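Local atomic coordinates of putative oxidoreductase (Magnetospirillum magnetotacticum, PDB entry 3C1A), a protein that is probably an NAD(P)-dependent oxidoreductase of the GFO/IDH/MocA family, pairing a dinucleotide-binding Rossmann domain with a C-terminal domain built on a mixed beta sheet. Residues A[37-42]-A[52-58]; A[132-138]-A[242-246]; A[149-155]-A[218-224]. All coordinates share one frame; numbering follows the deposited sequence.

Contact 1. Residues A[37-42]-A[52-58]; sequences LVRLAS and PPGCVIE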
ATOM      1  N   LEU A  37       2.672  -2.095  21.527  1.00 15.99           N
ATOM      2  CA  LEU A  37       3.926  -2.604  20.945  1.00 15.64           C
ATOM      3  C   LEU A  37       4.690  -3.315  22.056  1.00 14.42           C
ATOM      4  O   LEU A  37       5.255  -2.681  22.927  1.00 14.40           O
ATOM      5  CB  LEU A  37       4.770  -1.474  20.311  1.00 14.14           C
ATOM      6  CG  LEU A  37       6.038  -1.861  19.555  1.00 15.36           C
ATOM      7  CD1 LEU A  37       5.646  -2.608  18.306  1.00 15.45           C
ATOM      8  CD2 LEU A  37       6.908  -0.629  19.244  1.00 17.36           C
ATOM      9  N   VAL A  38       4.689  -4.641  22.021  1.00 13.71           N
ATOM     10  CA  VAL A  38       5.302  -5.445  23.065  1.00 11.43           C
ATOM     11  C   VAL A  38       6.738  -5.937  22.766  1.00 12.99           C
ATOM     12  O   VAL A  38       7.486  -6.256  23.698  1.00 13.10           O
ATOM     13  CB  VAL A  38       4.385  -6.622  23.467  1.00 12.83           C
ATOM     14  CG1 VAL A  38       3.010  -6.140  23.803  1.00 10.77           C
ATOM     15  CG2 VAL A  38       4.334  -7.715  22.370  1.00 13.12           C
ATOM     16  N   ARG A  39       7.111  -6.069  21.489  1.00 11.34           N
ATOM     17  CA  ARG A  39       8.515  -6.259  21.110  1.00 11.92           C
ATOM     18  C   ARG A  39       8.808  -5.435  19.876  1.00 11.02           C
ATOM     19  O   ARG A  39       7.910  -5.158  19.069  1.00 10.74           O
ATOM     20  CB  ARG A  39       8.895  -7.742  20.814  1.00 10.56           C
ATOM     21  CG  ARG A  39       8.536  -8.730  21.885  1.00 13.66           C
ATOM     22  CD  ARG A  39       9.474  -9.944  21.947  1.00 12.08           C
ATOM     23  NE  ARG A  39       9.012 -10.875  22.970  1.00  7.79           N
ATOM     24  CZ  ARG A  39       9.737 -11.820  23.571  1.00  6.09           C
ATOM     25  NH1 ARG A  39      10.984 -12.044  23.224  1.00 13.10           N
ATOM     26  NH2 ARG A  39       9.150 -12.609  24.467  1.00 10.55           N
ATOM     27  N   LEU A  40      10.078  -5.084  19.722  1.00 13.37           N
ATOM     28  CA  LEU A  40      10.587  -4.345  18.556  1.00 11.72           C
ATOM     29  C   LEU A  40      11.931  -4.891  18.155  1.00 13.39           C
ATOM     30  O   LEU A  40      12.850  -4.915  18.980  1.00 13.38           O
ATOM     31  CB  LEU A  40      10.754  -2.866  18.930  1.00 13.52           C
ATOM     32  CG  LEU A  40      11.377  -1.935  17.894  1.00 13.46           C
ATOM     33  CD1 LEU A  40      10.473  -1.852  16.644  1.00 10.93           C
ATOM     34  CD2 LEU A  40      11.647  -0.556  18.543  1.00 15.30           C
ATOM     35  N   ALA A  41      12.015  -5.379  16.914  1.00 11.95           N
ATOM     36  CA  ALA A  41      13.265  -5.718  16.271  1.00 13.38           C
ATOM     37  C   ALA A  41      13.581  -4.696  15.171  1.00 14.00           C
ATOM     38  O   ALA A  41      12.986  -4.722  14.107  1.00 13.31           O
ATOM     39  CB  ALA A  41      13.195  -7.114  15.711  1.00 12.51           C
ATOM     40  N   SER A  42      14.503  -3.771  15.420  1.00 17.73           N
ATOM     41  CA  SER A  42      14.796  -2.721  14.426  1.00 23.08           C
ATOM     42  C   SER A  42      16.277  -2.390  14.308  1.00 27.73           C
ATOM     43  O   SER A  42      16.944  -2.213  15.317  1.00 30.89           O
ATOM     44  CB  SER A  42      14.070  -1.432  14.764  1.00 25.60           C
ATOM     45  OG  SER A  42      14.352  -0.450  13.770  1.00 28.27           O
ATOM     46  N   PRO A  52       7.780   2.030  23.783  1.00 30.73           N
ATOM     47  CA  PRO A  52       7.214   2.208  25.119  1.00 29.79           C
ATOM     48  C   PRO A  52       7.967   1.368  26.160  1.00 28.98           C
ATOM     49  O   PRO A  52       8.627   0.393  25.806  1.00 22.04           O
ATOM     50  CB  PRO A  52       5.794   1.680  24.975  1.00 30.85           C
ATOM     51  CG  PRO A  52       5.814   0.814  23.799  1.00 28.67           C
ATOM     52  CD  PRO A  52       6.861   1.306  22.893  1.00 30.59           C
ATOM     53  N   PRO A  53       7.862   1.748  27.437  1.00 31.37           N
ATOM     54  CA  PRO A  53       8.535   1.010  28.496  1.00 33.73           C
ATOM     55  C   PRO A  53       7.811  -0.304  28.707  1.00 33.52           C
ATOM     56  O   PRO A  53       6.598  -0.321  28.937  1.00 36.46           O
ATOM     57  CB  PRO A  53       8.381   1.922  29.719  1.00 34.00           C
ATOM     58  CG  PRO A  53       7.139   2.693  29.452  1.00 34.57           C
ATOM     59  CD  PRO A  53       7.071   2.874  27.958  1.00 33.18           C
ATOM     60  N   GLY A  54       8.545  -1.399  28.601  1.00 31.01           N
ATOM     61  CA  GLY A  54       7.937  -2.713  28.624  1.00 28.57           C
ATOM     62  C   GLY A  54       8.094  -3.415  27.292  1.00 25.37           C
ATOM     63  O   GLY A  54       8.077  -4.646  27.245  1.00 27.22           O
ATOM     64  N   CYS A  55       8.247  -2.644  26.215  1.00 18.54           N
ATOM     65  CA  CYS A  55       8.567  -3.219  24.917  1.00 18.22           C
ATOM     66  C   CYS A  55       9.979  -3.814  24.940  1.00 17.82           C
ATOM     67  O   CYS A  55      10.958  -3.133  25.275  1.00 19.71           O
ATOM     68  CB  CYS A  55       8.416  -2.178  23.797  1.00 15.45           C
ATOM     69  SG  CYS A  55       8.828  -2.768  22.161  1.00 16.05           S
ATOM     70  N   VAL A  56      10.083  -5.089  24.564  1.00 18.89           N
ATOM     71  CA  VAL A  56      11.366  -5.792  24.496  1.00 17.37           C
ATOM     72  C   VAL A  56      12.116  -5.466  23.203  1.00 17.29           C
ATOM     73  O   VAL A  56      11.588  -5.644  22.091  1.00 13.63           O
ATOM     74  CB  VAL A  56      11.171  -7.332  24.507  1.00 17.36           C
ATOM     75  CG1 VAL A  56      12.501  -8.024  24.482  1.00 16.92           C
ATOM     76  CG2 VAL A  56      10.338  -7.783  25.684  1.00 16.93           C
ATOM     77  N   ILE A  57      13.376  -5.052  23.339  1.00 16.86           N
ATOM     78  CA  ILE A  57      14.242  -4.798  22.181  1.00 15.16           C
ATOM     79  C   ILE A  57      14.984  -6.055  21.739  1.00 13.76           C
ATOM     80  O   ILE A  57      15.698  -6.699  22.520  1.00 14.58           O
ATOM     81  CB  ILE A  57      15.262  -3.673  22.474  1.00 18.70           C
ATOM     82  CG1 ILE A  57      14.524  -2.414  22.944  1.00 16.97           C
ATOM     83  CG2 ILE A  57      16.155  -3.417  21.237  1.00 12.26           C
ATOM     84  CD1 ILE A  57      13.567  -1.837  21.938  1.00 23.86           C
ATOM     85  N   GLU A  58      14.785  -6.408  20.479  1.00 11.10           N
ATOM     86  CA  GLU A  58      15.426  -7.558  19.885  1.00 12.56           C
ATOM     87  C   GLU A  58      16.357  -7.168  18.765  1.00 16.79           C
ATOM     88  O   GLU A  58      16.027  -6.355  17.910  1.00 18.14           O
ATOM     89  CB  GLU A  58      14.380  -8.561  19.368  1.00 11.75           C
ATOM     90  CG  GLU A  58      13.338  -9.016  20.392  1.00 12.45           C
ATOM     91  CD  GLU A  58      13.879  -9.930  21.495  1.00 12.85           C
ATOM     92  OE1 GLU A  58      15.118 -10.073  21.653  1.00 11.62           O
ATOM     93  OE2 GLU A  58      13.044 -10.469  22.245  1.00 11.99           O
TER
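Cys-55 and Leu-37 meet in the closely packed end of this contact, where a type II turn from Pro-52 to Cys-55 leads into the edge strand. The Cys-55 thiol lies against the neighbouring backbone, SG 3.5 Å from C of Arg-39, and also touches CG of Leu-37 and CB of Leu-40. The Cys-55 SG stands anti to the backbone N (chi1 178°), which lays the sulfur along strand 37-42. Pro-52 closes this end, its CG 3.6 Å from the carbonyl O of Leu-37.

Three parallel-strand bonds follow: Val-56 N to Val-38 O, Leu-40 N to Val-56 O at 2.9 Å, and Glu-58 N to Leu-40 O, the last nearly straight. Beside them, Ile-57 makes a looser contact, its CD1 4.1 Å from CD2 of Leu-40, and Ile-57 itself is exposed.

On the face opposite Leu-40 and Ile-57, Arg-39 runs extended from CG to NE alongside Val-56, and its NH1 reaches Glu-58 OE2 at 2.8 Å. The guanidinium and carboxylate are nearly coplanar (18°), yet the N-H points off line (137°). Arg-39 NE has a second acid, Glu-69. A methionine in place of Arg-39 would probably leave both Glu-58 and Glu-69 without their positive partner.

Strand 56-58 is one of the two outermost strands of the parallel Rossmann sheet, reached from strand 35-42 through helix 45-48 in a beta-alpha-beta crossover. Leu-48 of that helix covers Leu-40 and Ile-57, Val-64 of helix 62-65 packs on Arg-39, Ala-41 and Glu-58, and strand 11-17 flanks strand 35-42.

Contact 2. Residues A[132-138]-A[242-246]; sequences NPAWEAL and TLVMD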
ATOM      1  N   ASN A 132      -7.609   4.469   3.226  1.00 16.70           N
ATOM      2  CA  ASN A 132      -7.805   5.913   3.238  1.00 15.49           C
ATOM      3  C   ASN A 132      -9.298   6.219   3.212  1.00 15.66           C
ATOM      4  O   ASN A 132      -9.997   5.762   2.306  1.00 14.02           O
ATOM      5  CB  ASN A 132      -7.107   6.496   2.004  1.00 15.79           C
ATOM      6  CG  ASN A 132      -7.183   8.010   1.942  1.00 13.95           C
ATOM      7  OD1 ASN A 132      -7.899   8.650   2.714  1.00 22.17           O
ATOM      8  ND2 ASN A 132      -6.479   8.589   0.978  1.00 20.20           N
ATOM      9  N   PRO A 133      -9.819   6.990   4.195  1.00 15.83           N
ATOM     10  CA  PRO A 133     -11.246   7.335   4.081  1.00 17.14           C
ATOM     11  C   PRO A 133     -11.703   8.031   2.779  1.00 17.15           C
ATOM     12  O   PRO A 133     -12.846   7.888   2.398  1.00 17.08           O
ATOM     13  CB  PRO A 133     -11.474   8.264   5.287  1.00 17.54           C
ATOM     14  CG  PRO A 133     -10.437   7.802   6.273  1.00 16.51           C
ATOM     15  CD  PRO A 133      -9.232   7.527   5.444  1.00 15.77           C
ATOM     16  N   ALA A 134     -10.821   8.750   2.104  1.00 17.20           N
ATOM     17  CA  ALA A 134     -11.165   9.369   0.846  1.00 17.31           C
ATOM     18  C   ALA A 134     -11.430   8.320  -0.261  1.00 17.04           C
ATOM     19  O   ALA A 134     -12.317   8.518  -1.086  1.00 15.82           O
ATOM     20  CB  ALA A 134     -10.058  10.342   0.431  1.00 18.28           C
ATOM     21  N   TRP A 135     -10.674   7.211  -0.265  1.00 17.57           N
ATOM     22  CA  TRP A 135     -10.811   6.143  -1.262  1.00 15.37           C
ATOM     23  C   TRP A 135     -12.105   5.383  -1.008  1.00 15.81           C
ATOM     24  O   TRP A 135     -12.866   5.081  -1.924  1.00 13.83           O
ATOM     25  CB  TRP A 135      -9.599   5.199  -1.216  1.00 13.86           C
ATOM     26  CG  TRP A 135      -9.729   4.064  -2.164  1.00 11.46           C
ATOM     27  CD1 TRP A 135      -9.836   2.761  -1.855  1.00 14.84           C
ATOM     28  CD2 TRP A 135      -9.764   4.150  -3.589  1.00 15.86           C
ATOM     29  NE1 TRP A 135      -9.939   2.005  -3.001  1.00 15.24           N
ATOM     30  CE2 TRP A 135      -9.904   2.847  -4.081  1.00 17.33           C
ATOM     31  CE3 TRP A 135      -9.717   5.216  -4.502  1.00 17.71           C
ATOM     32  CZ2 TRP A 135     -10.011   2.582  -5.426  1.00 13.23           C
ATOM     33  CZ3 TRP A 135      -9.811   4.946  -5.836  1.00  9.22           C
ATOM     34  CH2 TRP A 135      -9.962   3.644  -6.292  1.00 15.68           C
ATOM     35  N   GLU A 136     -12.352   5.115   0.264  0.50 17.13           N
ATOM     36  CA  GLU A 136     -13.604   4.522   0.696  0.50 17.51           C
ATOM     37  C   GLU A 136     -14.815   5.390   0.291  0.50 17.27           C
ATOM     38  O   GLU A 136     -15.814   4.866  -0.205  0.50 17.26           O
ATOM     39  CB  GLU A 136     -13.549   4.264   2.203  0.50 17.40           C
ATOM     40  CG  GLU A 136     -12.466   3.229   2.602  0.50 12.71           C
ATOM     41  CD  GLU A 136     -12.182   3.174   4.094  0.50 20.49           C
ATOM     42  OE1 GLU A 136     -12.995   3.701   4.875  0.50 24.90           O
ATOM     43  OE2 GLU A 136     -11.132   2.611   4.488  0.50 21.97           O
ATOM     44  N   ALA A 137     -14.694   6.706   0.472  1.00 17.78           N
ATOM     45  CA  ALA A 137     -15.725   7.686   0.051  1.00 17.89           C
ATOM     46  C   ALA A 137     -15.900   7.747  -1.479  1.00 18.40           C
ATOM     47  O   ALA A 137     -17.023   7.876  -1.959  1.00 17.93           O
ATOM     48  CB  ALA A 137     -15.412   9.051   0.575  1.00 15.84           C
ATOM     49  N   LEU A 138     -14.802   7.652  -2.240  1.00 17.17           N
ATOM     50  CA  LEU A 138     -14.869   7.601  -3.696  1.00 18.03           C
ATOM     51  C   LEU A 138     -15.584   6.338  -4.155  1.00 19.67           C
ATOM     52  O   LEU A 138     -16.485   6.403  -5.007  1.00 19.41           O
ATOM     53  CB  LEU A 138     -13.459   7.655  -4.338  1.00 18.31           C
ATOM     54  CG  LEU A 138     -13.317   7.625  -5.875  1.00 13.75           C
ATOM     55  CD1 LEU A 138     -11.934   8.212  -6.339  1.00 10.67           C
ATOM     56  CD2 LEU A 138     -13.511   6.190  -6.440  1.00 13.00           C
ATOM     57  N   THR A 242     -16.900  12.549 -13.037  1.00 13.78           N
ATOM     58  CA  THR A 242     -15.490  12.180 -12.870  1.00 12.17           C
ATOM     59  C   THR A 242     -15.199  12.376 -11.382  1.00 15.73           C
ATOM     60  O   THR A 242     -15.549  13.417 -10.827  1.00 13.43           O
ATOM     61  CB  THR A 242     -14.582  13.100 -13.712  1.00 11.41           C
ATOM     62  OG1 THR A 242     -14.976  13.044 -15.107  1.00 14.14           O
ATOM     63  CG2 THR A 242     -13.104  12.697 -13.564  1.00  9.68           C
ATOM     64  N   LEU A 243     -14.609  11.372 -10.732  1.00 13.96           N
ATOM     65  CA  LEU A 243     -14.196  11.505  -9.332  1.00 11.98           C
ATOM     66  C   LEU A 243     -12.697  11.645  -9.294  1.00 12.45           C
ATOM     67  O   LEU A 243     -11.986  10.861  -9.933  1.00  9.92           O
ATOM     68  CB  LEU A 243     -14.624  10.283  -8.530  1.00 11.25           C
ATOM     69  CG  LEU A 243     -16.126  10.229  -8.299  1.00 12.91           C
ATOM     70  CD1 LEU A 243     -16.609   8.861  -7.928  1.00  9.10           C
ATOM     71  CD2 LEU A 243     -16.477  11.281  -7.223  1.00  8.79           C
ATOM     72  N   VAL A 244     -12.225  12.674  -8.605  1.00 10.63           N
ATOM     73  CA  VAL A 244     -10.796  12.978  -8.464  1.00 12.55           C
ATOM     74  C   VAL A 244     -10.354  13.035  -6.977  1.00 15.80           C
ATOM     75  O   VAL A 244     -10.999  13.636  -6.143  1.00 12.03           O
ATOM     76  CB  VAL A 244     -10.408  14.317  -9.165  1.00 14.30           C
ATOM     77  CG1 VAL A 244      -8.912  14.651  -8.955  1.00 11.51           C
ATOM     78  CG2 VAL A 244     -10.735  14.307 -10.652  1.00 15.05           C
HETATM   79  N   MSE A 245      -9.238  12.384  -6.665  1.00 17.31           N
HETATM   80  CA  MSE A 245      -8.578  12.602  -5.379  1.00 18.51           C
HETATM   81  C   MSE A 245      -7.243  13.243  -5.639  1.00 19.18           C
HETATM   82  O   MSE A 245      -6.445  12.666  -6.348  1.00 19.51           O
HETATM   83  CB  MSE A 245      -8.352  11.279  -4.681  1.00 17.73           C
HETATM   84  CG  MSE A 245      -9.522  10.802  -3.938  1.00 22.23           C
HETATM   85 SE   MSE A 245      -9.352   8.973  -3.437  0.75 16.81          SE
HETATM   86  CE  MSE A 245      -7.599   8.909  -2.694  1.00 16.95           C
ATOM     87  N   ASP A 246      -7.004  14.423  -5.073  1.00 23.57           N
ATOM     88  CA  ASP A 246      -5.824  15.234  -5.404  1.00 27.46           C
ATOM     89  C   ASP A 246      -5.209  15.874  -4.172  1.00 31.84           C
ATOM     90  O   ASP A 246      -5.889  16.628  -3.489  1.00 33.08           O
ATOM     91  CB  ASP A 246      -6.239  16.341  -6.367  1.00 29.17           C
ATOM     92  CG  ASP A 246      -5.051  17.164  -6.874  1.00 33.29           C
ATOM     93  OD1 ASP A 246      -3.941  17.083  -6.288  1.00 29.81           O
ATOM     94  OD2 ASP A 246      -5.246  17.882  -7.875  1.00 32.16           O
TER
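The Trp-135 indole meets Met-245, a selenomethionine, at its edge: SE lies in the ring plane, 3.9 Å from CE3 and 5.3 Å from the centroid of the six-membered ring, an edge-on Met-aromatic contact. Leu-183 and Met-179 of helix 168-184, Leu-234 and Leu-130 also pack on the indole, while NE1 donates to Asp-182. The side chains of Asn-132 and Met-245 approach each other from opposite directions, ND2 of Asn-132 3.9 Å from the methyl CE of Met-245; that ND2 is hydrogen-bonded to Gln-129 OE1.

Here the first turns of helix 133-140 lie on the mixed sheet of the C-terminal domain, antiparallel to strand 242-246 with the axes 9.7 Å apart. Asn-132 is the N-cap, its OD1 accepting from Ala-134 N at 3.0 Å, from above the amide plane.

Met-245 bends at its last torsion (chi3 48°), turning CE toward Asn-132 while SE rests 3.8 Å from the carbonyl O of Ala-134. CD1 of Leu-138 touches the same selenium from further along the helix. One turn beyond Ala-134, Leu-138 also settles on Leu-243, CG to CB 4.0 Å, and CD1 of Leu-243 reaches the helix backbone at Leu-138 O.

Contact 3. Residues A[149-155]-A[218-224]; sequences LAVRSEA and VEAHIRL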
ATOM      1  N   LEU A 149     -15.264   4.678 -17.648  1.00 13.84           N
ATOM      2  CA  LEU A 149     -14.673   4.727 -19.009  1.00 13.35           C
ATOM      3  C   LEU A 149     -13.150   4.696 -19.003  1.00 14.59           C
ATOM      4  O   LEU A 149     -12.522   4.187 -19.924  1.00 13.82           O
ATOM      5  CB  LEU A 149     -15.082   6.017 -19.708  1.00 16.60           C
ATOM      6  CG  LEU A 149     -16.575   6.317 -19.797  1.00 20.89           C
ATOM      7  CD1 LEU A 149     -16.828   7.784 -20.179  1.00 21.07           C
ATOM      8  CD2 LEU A 149     -17.152   5.355 -20.778  1.00 24.16           C
ATOM      9  N   ALA A 150     -12.578   5.298 -17.972  1.00 12.69           N
ATOM     10  CA  ALA A 150     -11.144   5.460 -17.839  1.00 12.13           C
ATOM     11  C   ALA A 150     -10.769   5.733 -16.411  1.00 13.41           C
ATOM     12  O   ALA A 150     -11.569   6.259 -15.642  1.00 16.67           O
ATOM     13  CB  ALA A 150     -10.638   6.596 -18.712  1.00 12.28           C
ATOM     14  N   VAL A 151      -9.511   5.405 -16.112  1.00 15.59           N
ATOM     15  CA  VAL A 151      -8.895   5.663 -14.829  1.00 13.82           C
ATOM     16  C   VAL A 151      -7.488   6.192 -15.079  1.00 11.80           C
ATOM     17  O   VAL A 151      -6.751   5.670 -15.927  1.00 12.66           O
ATOM     18  CB  VAL A 151      -8.828   4.387 -14.004  1.00 11.55           C
ATOM     19  CG1 VAL A 151      -8.083   4.621 -12.745  1.00  7.89           C
ATOM     20  CG2 VAL A 151     -10.222   3.828 -13.738  1.00 11.38           C
ATOM     21  N   ARG A 152      -7.121   7.242 -14.347  1.00 12.56           N
ATOM     22  CA  ARG A 152      -5.742   7.651 -14.373  1.00 14.49           C
ATOM     23  C   ARG A 152      -5.216   8.102 -13.028  1.00 14.48           C
ATOM     24  O   ARG A 152      -5.960   8.628 -12.174  1.00 13.39           O
ATOM     25  CB  ARG A 152      -5.558   8.747 -15.419  1.00 17.90           C
ATOM     26  CG  ARG A 152      -5.623  10.124 -14.879  1.00 16.90           C
ATOM     27  CD  ARG A 152      -5.580  11.137 -16.007  1.00 17.92           C
ATOM     28  NE  ARG A 152      -4.222  11.386 -16.440  1.00 17.91           N
ATOM     29  CZ  ARG A 152      -3.885  12.270 -17.363  1.00 23.35           C
ATOM     30  NH1 ARG A 152      -4.815  12.938 -18.056  1.00 21.05           N
ATOM     31  NH2 ARG A 152      -2.606  12.436 -17.654  1.00 31.72           N
ATOM     32  N   SER A 153      -3.926   7.875 -12.812  0.50 13.83           N
ATOM     33  CA  SER A 153      -3.267   8.363 -11.595  0.50 12.16           C
ATOM     34  C   SER A 153      -1.881   8.900 -11.902  0.50 12.08           C
ATOM     35  O   SER A 153      -1.279   8.572 -12.933  0.50  9.79           O
ATOM     36  CB  SER A 153      -3.179   7.265 -10.536  0.50 10.28           C
ATOM     37  OG  SER A 153      -2.344   6.201 -10.979  0.50  2.39           O
ATOM     38  N   GLU A 154      -1.412   9.741 -10.988  1.00 13.64           N
ATOM     39  CA  GLU A 154      -0.087  10.338 -11.034  1.00 13.32           C
ATOM     40  C   GLU A 154       0.497  10.466  -9.620  1.00 11.64           C
ATOM     41  O   GLU A 154      -0.147  11.048  -8.678  1.00 15.55           O
ATOM     42  CB  GLU A 154      -0.185  11.735 -11.650  1.00 11.65           C
ATOM     43  CG  GLU A 154       1.143  12.352 -11.963  1.00 12.17           C
ATOM     44  CD  GLU A 154       0.961  13.693 -12.634  1.00 24.09           C
ATOM     45  OE1 GLU A 154       0.516  14.639 -11.972  1.00 21.54           O
ATOM     46  OE2 GLU A 154       1.222  13.774 -13.842  1.00 27.67           O
ATOM     47  N   ALA A 155       1.726   9.963  -9.489  1.00 13.14           N
ATOM     48  CA  ALA A 155       2.530  10.042  -8.259  1.00 12.90           C
ATOM     49  C   ALA A 155       3.870  10.655  -8.622  1.00 13.72           C
ATOM     50  O   ALA A 155       4.580  10.149  -9.480  1.00 11.83           O
ATOM     51  CB  ALA A 155       2.760   8.673  -7.655  1.00 10.71           C
ATOM     52  N   VAL A 218     -11.698  -0.621 -20.975  1.00 20.60           N
ATOM     53  CA  VAL A 218     -11.398   0.461 -20.042  1.00 18.74           C
ATOM     54  C   VAL A 218      -9.910   0.361 -19.742  1.00 19.34           C
ATOM     55  O   VAL A 218      -9.434  -0.726 -19.395  1.00 17.09           O
ATOM     56  CB  VAL A 218     -12.203   0.303 -18.724  1.00 17.93           C
ATOM     57  CG1 VAL A 218     -11.771   1.322 -17.665  1.00 15.89           C
ATOM     58  CG2 VAL A 218     -13.687   0.385 -18.979  1.00 21.19           C
ATOM     59  N   GLU A 219      -9.182   1.468 -19.888  1.00 18.19           N
ATOM     60  CA  GLU A 219      -7.755   1.492 -19.529  1.00 17.42           C
ATOM     61  C   GLU A 219      -7.514   2.324 -18.305  1.00 15.18           C
ATOM     62  O   GLU A 219      -8.183   3.339 -18.099  1.00 12.28           O
ATOM     63  CB  GLU A 219      -6.898   2.038 -20.658  1.00 19.70           C
ATOM     64  CG  GLU A 219      -6.767   1.083 -21.799  1.00 21.12           C
ATOM     65  CD  GLU A 219      -5.717   1.490 -22.777  1.00 27.44           C
ATOM     66  OE1 GLU A 219      -5.412   2.699 -22.854  1.00 31.51           O
ATOM     67  OE2 GLU A 219      -5.184   0.588 -23.462  1.00 36.62           O
ATOM     68  N   ALA A 220      -6.561   1.858 -17.495  1.00 15.87           N
ATOM     69  CA  ALA A 220      -6.027   2.576 -16.338  1.00 12.65           C
ATOM     70  C   ALA A 220      -4.619   2.937 -16.718  1.00  9.65           C
ATOM     71  O   ALA A 220      -3.856   2.067 -17.168  1.00 12.46           O
ATOM     72  CB  ALA A 220      -6.028   1.703 -15.078  1.00 10.80           C
ATOM     73  N   HIS A 221      -4.288   4.214 -16.640  1.00  8.48           N
ATOM     74  CA  HIS A 221      -2.928   4.724 -16.897  1.00 11.66           C
ATOM     75  C   HIS A 221      -2.354   5.270 -15.587  1.00 10.90           C
ATOM     76  O   HIS A 221      -2.893   6.203 -14.954  1.00 12.74           O
ATOM     77  CB  HIS A 221      -2.886   5.829 -17.954  1.00 13.28           C
ATOM     78  CG  HIS A 221      -3.450   5.427 -19.287  1.00 13.47           C
ATOM     79  ND1 HIS A 221      -4.558   6.032 -19.833  1.00 29.90           N
ATOM     80  CD2 HIS A 221      -3.061   4.490 -20.183  1.00 29.70           C
ATOM     81  CE1 HIS A 221      -4.834   5.483 -21.002  1.00 30.32           C
ATOM     82  NE2 HIS A 221      -3.937   4.547 -21.242  1.00 22.30           N
ATOM     83  N   ILE A 222      -1.252   4.676 -15.178  1.00 10.83           N
ATOM     84  CA  ILE A 222      -0.617   5.002 -13.915  1.00  9.48           C
ATOM     85  C   ILE A 222       0.725   5.640 -14.183  1.00 11.44           C
ATOM     86  O   ILE A 222       1.640   4.962 -14.618  1.00 13.24           O
ATOM     87  CB  ILE A 222      -0.386   3.720 -13.099  1.00  7.40           C
ATOM     88  CG1 ILE A 222      -1.727   3.078 -12.706  1.00 10.96           C
ATOM     89  CG2 ILE A 222       0.591   3.932 -11.920  1.00  8.01           C
ATOM     90  CD1 ILE A 222      -1.555   1.623 -12.105  1.00  9.42           C
ATOM     91  N   ARG A 223       0.841   6.928 -13.909  1.00 13.17           N
ATOM     92  CA  ARG A 223       2.109   7.631 -14.123  1.00 14.05           C
ATOM     93  C   ARG A 223       2.926   7.758 -12.818  1.00  9.29           C
ATOM     94  O   ARG A 223       2.414   8.206 -11.793  1.00 15.11           O
ATOM     95  CB  ARG A 223       1.876   8.999 -14.755  1.00 14.16           C
ATOM     96  CG  ARG A 223       3.165   9.635 -15.320  1.00 16.37           C
ATOM     97  CD  ARG A 223       3.073  11.135 -15.427  1.00 15.69           C
ATOM     98  NE  ARG A 223       4.350  11.706 -15.842  1.00 16.56           N
ATOM     99  CZ  ARG A 223       4.680  12.990 -15.696  1.00 16.67           C
ATOM    100  NH1 ARG A 223       3.829  13.876 -15.178  1.00 19.58           N
ATOM    101  NH2 ARG A 223       5.876  13.402 -16.109  1.00 17.22           N
ATOM    102  N   LEU A 224       4.190   7.326 -12.908  1.00 12.82           N
ATOM    103  CA  LEU A 224       5.210   7.395 -11.853  1.00 10.77           C
ATOM    104  C   LEU A 224       6.436   8.141 -12.413  1.00  8.80           C
ATOM    105  O   LEU A 224       7.061   7.686 -13.399  1.00 13.55           O
ATOM    106  CB  LEU A 224       5.662   5.997 -11.415  1.00 11.69           C
ATOM    107  CG  LEU A 224       4.609   4.889 -11.279  1.00 11.14           C
ATOM    108  CD1 LEU A 224       5.230   3.474 -11.117  1.00 11.56           C
ATOM    109  CD2 LEU A 224       3.629   5.221 -10.132  1.00  7.81           C
TER
HETATM  110  O   HOH W   1      -6.735   6.877 -18.533  1.00 20.68           O
HETATM  111  O   HOH W   2       0.484   7.206 -10.138  1.00 15.92           O
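Val-151 and Ala-220 pair side by side in two parallel strands, 149-155 and 218-224, inside the mixed sheet of the GFO/IDH/MocA C-terminal domain. Strand 148-158 is flanked by 229-238 on its other edge, and Leu-149 and Ala-150 together face Phe-237 there in a classic beta bulge.

The backbone ladder zigzags between the strands. His-221 N donates to Val-151 O, Ser-153 N to His-221 O, Arg-223 N to Ser-153 O and Ala-155 N to Arg-223 O, with Val-151 N to Glu-219 O the longest at 3.2 Å. CA-H groups supplement them, as where CA of Ala-220 lies 3.2 Å from Val-151 O.

Apolar contacts gather on the face toward helix 168-184. CB of Val-151 sits 4.0 Å from CB of Ala-220, and Leu-183 and Val-180 of the helix cover this pair. Farther on, Ala-155 meets CD2 of Leu-224 more loosely.

Charge occupies the other face. Glu-154 and Arg-223 run side by side, and in a salt bridge NH1 of Arg-223 donates to OE2 of Glu-154 at 2.9 Å. OE2 of Glu-154 lies in the guanidinium plane, whereas NH1 meets it from above the carboxylate, whose plane is turned 59° from the guanidinium. Each has a second mate, Arg-233 for Glu-154 OE1 and Asp-208 for Arg-223 NH2, so the charges form a chain across neighbouring strands. His-221 NE2 makes a weak bond to Glu-219 OE1.

Two waters bridge the strands. Water 1 donates to Val-151 O and lies 2.7 Å from His-221 ND1. On the opposite face, Ser-153 OG donates to water 2 in one of its two modelled conformers, a tentative link, and that water in turn donates a hydrogen bond to Arg-223 O at 2.7 Å.

In the fold
Contact 1 lies on the far side of the chain's centre from the other two, its centre about 36 Å from that of contact 2 and about 41 Å from that of contact 3. Contacts 1 and 3 are both partly buried parallel strand pairs carrying an Arg-Glu bridge, but one is at the edge of the Rossmann sheet and the other is inside the mixed sheet. Contact 2 is the buried one, a helix laid on a strand through apolar and selenium contacts without polar bonds between its segments. Contacts 2 and 3 reach the same mixed sheet, about 7 Å apart at their nearest atoms, and contact 3 is nested within the loop that contact 2 closes.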